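Putative thiosugar synthase (Amycolatopsis orientalis, PDB 4N6F) probably builds 2-thiosugars from a sugar phosphate and sulfur delivered by a carrier protein, in the manner of the thiazole synthase ThiG. Local coordinates at residues Tyr33-Asp41 against Arg61-Glu72. Numbering follows the deposited sequence.
With CA (calcium ion), chain D.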
# COMPACT_ATOMS: atom_id res chain seq x y z
N TYR A 33 -13.65 -11.15 -19.15
CA TYR A 33 -13.16 -12.47 -18.74
C TYR A 33 -14.17 -13.52 -19.22
O TYR A 33 -15.37 -13.36 -19.00
CB TYR A 33 -13.07 -12.56 -17.21
CG TYR A 33 -12.13 -11.60 -16.48
CD1 TYR A 33 -11.68 -10.41 -17.05
CD2 TYR A 33 -11.72 -11.88 -15.18
CE1 TYR A 33 -10.84 -9.55 -16.36
CE2 TYR A 33 -10.89 -11.03 -14.48
CZ TYR A 33 -10.45 -9.86 -15.07
OH TYR A 33 -9.62 -9.02 -14.36
N ASP A 34 -13.71 -14.60 -19.85
CA ASP A 34 -14.63 -15.70 -20.23
C ASP A 34 -14.35 -17.03 -19.48
O ASP A 34 -14.97 -18.06 -19.79
CB ASP A 34 -14.69 -15.90 -21.76
CG ASP A 34 -13.43 -16.53 -22.35
OD1 ASP A 34 -12.43 -16.74 -21.62
OD2 ASP A 34 -13.43 -16.82 -23.57
N SER A 35 -13.44 -16.99 -18.50
CA SER A 35 -13.11 -18.15 -17.66
C SER A 35 -13.83 -18.06 -16.30
O SER A 35 -13.57 -17.14 -15.50
CB SER A 35 -11.59 -18.23 -17.46
OG SER A 35 -11.24 -19.13 -16.41
N VAL A 36 -14.71 -19.02 -16.03
CA VAL A 36 -15.53 -19.03 -14.82
C VAL A 36 -14.70 -19.20 -13.54
O VAL A 36 -14.89 -18.46 -12.57
CB VAL A 36 -16.67 -20.07 -14.90
CG1 VAL A 36 -17.43 -20.18 -13.58
CG2 VAL A 36 -17.63 -19.69 -16.01
N PRO A 37 -13.76 -20.18 -13.53
CA PRO A 37 -12.81 -20.28 -12.42
C PRO A 37 -12.08 -18.98 -12.08
O PRO A 37 -11.96 -18.64 -10.91
CB PRO A 37 -11.80 -21.32 -12.94
CG PRO A 37 -12.63 -22.23 -13.78
CD PRO A 37 -13.69 -21.36 -14.42
N LEU A 38 -11.60 -18.27 -13.10
CA LEU A 38 -10.91 -17.00 -12.91
C LEU A 38 -11.81 -15.96 -12.23
O LEU A 38 -11.40 -15.29 -11.28
CB LEU A 38 -10.41 -16.44 -14.24
CG LEU A 38 -9.77 -15.03 -14.20
CD1 LEU A 38 -8.49 -15.05 -13.37
CD2 LEU A 38 -9.51 -14.48 -15.59
N VAL A 39 -13.03 -15.81 -12.75
CA VAL A 39 -13.96 -14.84 -12.20
C VAL A 39 -14.22 -15.17 -10.73
O VAL A 39 -14.08 -14.32 -9.86
CB VAL A 39 -15.27 -14.78 -12.99
CG1 VAL A 39 -16.31 -13.93 -12.28
CG2 VAL A 39 -15.03 -14.20 -14.38
N ARG A 40 -14.58 -16.43 -10.48
CA ARG A 40 -14.85 -16.90 -9.12
C ARG A 40 -13.70 -16.57 -8.17
O ARG A 40 -13.90 -15.92 -7.15
CB ARG A 40 -15.09 -18.41 -9.14
CG ARG A 40 -15.31 -19.07 -7.78
CD ARG A 40 -15.06 -20.58 -7.89
NE ARG A 40 -13.64 -20.87 -8.06
CZ ARG A 40 -13.13 -21.87 -8.78
NH1 ARG A 40 -11.81 -22.02 -8.84
NH2 ARG A 40 -13.91 -22.71 -9.44
N ASP A 41 -12.50 -16.99 -8.53
CA ASP A 41 -11.36 -16.88 -7.63
C ASP A 41 -10.99 -15.43 -7.36
O ASP A 41 -10.66 -15.05 -6.24
CB ASP A 41 -10.14 -17.62 -8.19
CG ASP A 41 -10.32 -19.14 -8.18
OD1 ASP A 41 -11.02 -19.69 -7.29
OD2 ASP A 41 -9.74 -19.78 -9.08
N ARG A 61 -24.69 -18.16 -25.00
CA ARG A 61 -23.35 -18.14 -24.44
C ARG A 61 -23.31 -17.45 -23.06
O ARG A 61 -22.83 -18.02 -22.09
CB ARG A 61 -22.38 -17.45 -25.38
CG ARG A 61 -20.95 -17.50 -24.89
CD ARG A 61 -19.99 -16.89 -25.88
NE ARG A 61 -18.70 -17.56 -25.81
CZ ARG A 61 -17.66 -17.18 -25.08
NH1 ARG A 61 -16.54 -17.90 -25.12
NH2 ARG A 61 -17.71 -16.08 -24.31
N SER A 62 -23.81 -16.22 -22.98
CA SER A 62 -23.77 -15.51 -21.72
C SER A 62 -24.68 -16.16 -20.67
O SER A 62 -24.37 -16.13 -19.47
CB SER A 62 -24.06 -14.00 -21.90
OG SER A 62 -25.43 -13.73 -21.77
N SER A 63 -25.79 -16.77 -21.09
CA SER A 63 -26.68 -17.46 -20.14
C SER A 63 -26.00 -18.68 -19.53
O SER A 63 -26.14 -18.94 -18.34
CB SER A 63 -28.00 -17.88 -20.79
OG SER A 63 -28.81 -16.74 -21.06
N LEU A 64 -25.24 -19.42 -20.34
CA LEU A 64 -24.52 -20.59 -19.85
C LEU A 64 -23.35 -20.24 -18.94
O LEU A 64 -23.09 -20.94 -17.97
CB LEU A 64 -24.02 -21.45 -21.01
CG LEU A 64 -25.08 -22.17 -21.84
CD1 LEU A 64 -24.38 -23.02 -22.89
CD2 LEU A 64 -25.98 -23.03 -20.96
N LEU A 65 -22.63 -19.16 -19.26
CA LEU A 65 -21.54 -18.69 -18.41
C LEU A 65 -22.08 -18.23 -17.05
O LEU A 65 -21.50 -18.55 -16.01
CB LEU A 65 -20.77 -17.55 -19.08
CG LEU A 65 -19.92 -17.90 -20.32
CD1 LEU A 65 -19.33 -16.63 -20.92
CD2 LEU A 65 -18.81 -18.90 -20.01
N LEU A 66 -23.18 -17.49 -17.05
CA LEU A 66 -23.80 -17.06 -15.79
C LEU A 66 -24.21 -18.26 -14.93
O LEU A 66 -23.86 -18.31 -13.75
CB LEU A 66 -25.00 -16.13 -16.02
CG LEU A 66 -25.64 -15.62 -14.73
CD1 LEU A 66 -24.69 -14.65 -14.01
CD2 LEU A 66 -27.00 -14.97 -14.97
N MET A 67 -24.94 -19.20 -15.51
CA MET A 67 -25.37 -20.40 -14.78
C MET A 67 -24.17 -21.20 -14.26
O MET A 67 -24.20 -21.71 -13.14
CB MET A 67 -26.28 -21.29 -15.64
CG MET A 67 -27.72 -20.80 -15.76
SD MET A 67 -28.73 -20.91 -14.24
CE MET A 67 -28.71 -19.20 -13.68
N ASP A 68 -23.11 -21.29 -15.07
CA ASP A 68 -21.86 -21.90 -14.61
C ASP A 68 -21.30 -21.15 -13.38
O ASP A 68 -20.90 -21.77 -12.41
CB ASP A 68 -20.83 -21.93 -15.76
CG ASP A 68 -19.66 -22.89 -15.49
OD1 ASP A 68 -19.62 -23.53 -14.41
OD2 ASP A 68 -18.78 -23.02 -16.37
N LEU A 69 -21.28 -19.81 -13.43
CA LEU A 69 -20.73 -19.02 -12.32
C LEU A 69 -21.61 -19.07 -11.07
O LEU A 69 -21.10 -19.06 -9.95
CB LEU A 69 -20.53 -17.57 -12.76
CG LEU A 69 -19.83 -16.63 -11.77
CD1 LEU A 69 -18.41 -17.09 -11.43
CD2 LEU A 69 -19.81 -15.23 -12.34
N ALA A 70 -22.92 -19.14 -11.27
CA ALA A 70 -23.90 -19.01 -10.19
C ALA A 70 -23.87 -20.10 -9.12
O ALA A 70 -24.29 -19.86 -8.00
CB ALA A 70 -25.31 -18.89 -10.76
N ASP A 71 -23.39 -21.31 -9.44
CA ASP A 71 -23.28 -22.36 -8.41
C ASP A 71 -21.89 -22.45 -7.78
O ASP A 71 -21.62 -23.35 -6.99
CB ASP A 71 -23.72 -23.73 -8.95
CG ASP A 71 -22.76 -24.30 -9.98
OD1 ASP A 71 -21.79 -23.62 -10.38
OD2 ASP A 71 -22.97 -25.45 -10.41
N GLU A 72 -21.01 -21.51 -8.13
CA GLU A 72 -19.68 -21.45 -7.54
C GLU A 72 -19.41 -20.17 -6.76
O GLU A 72 -18.47 -20.13 -5.97
CB GLU A 72 -18.63 -21.62 -8.63
CG GLU A 72 -18.59 -23.03 -9.17
CD GLU A 72 -17.69 -23.14 -10.37
OE1 GLU A 72 -16.48 -22.90 -10.21
OE2 GLU A 72 -18.20 -23.49 -11.46
CA CA D . -20.25 -24.22 -12.28
O HOH W 1 -19.78 -26.30 -10.44
O HOH W 2 -22.10 -25.26 -13.25
O HOH W 3 -18.53 -25.99 -13.32
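Arg40 reaches across to Glu72 and ties helix 36-41 to the turn that follows helix 61-70. Its CB lies 4.2 Å from Leu69 CD1, CG passes the carbonyl oxygen of Glu72, and CD rests against Glu72 CB. The chain then bends at chi3 (71°), turning the guanidinium edge to carboxylates of both segments. In its plane, NH2 donates to Glu72 OE1 at 2.7 Å, while NE and NH1 both grip Asp41 OD1. A long, branched cation suits this place because it can serve two acids at once; an alanine here would probably leave Glu72 OE1 and the Asp41 carboxylate without their shared positive partner. Glu72 is likewise divided: OE1 takes the arginine and OE2 binds calcium at 2.3 Å, so the metal and Arg40 together fix its carboxylate. Asp68, through its backbone O and OD1, and Asp71 OD1 complete the protein ligands, with three waters. Beside these charges, compact Val36 fits between the helices, CG1 3.7 Å from Leu69 CA and CG2 3.5 Å from Asp68 OD2. Leu69 spreads its methyls over Val39 CG1 and also touches Phe51 of strand 50-52. With axes 9.9 Å apart and crossing at -49°, these are neighbouring outer helices of a TIM barrel, a calcium site at their edge.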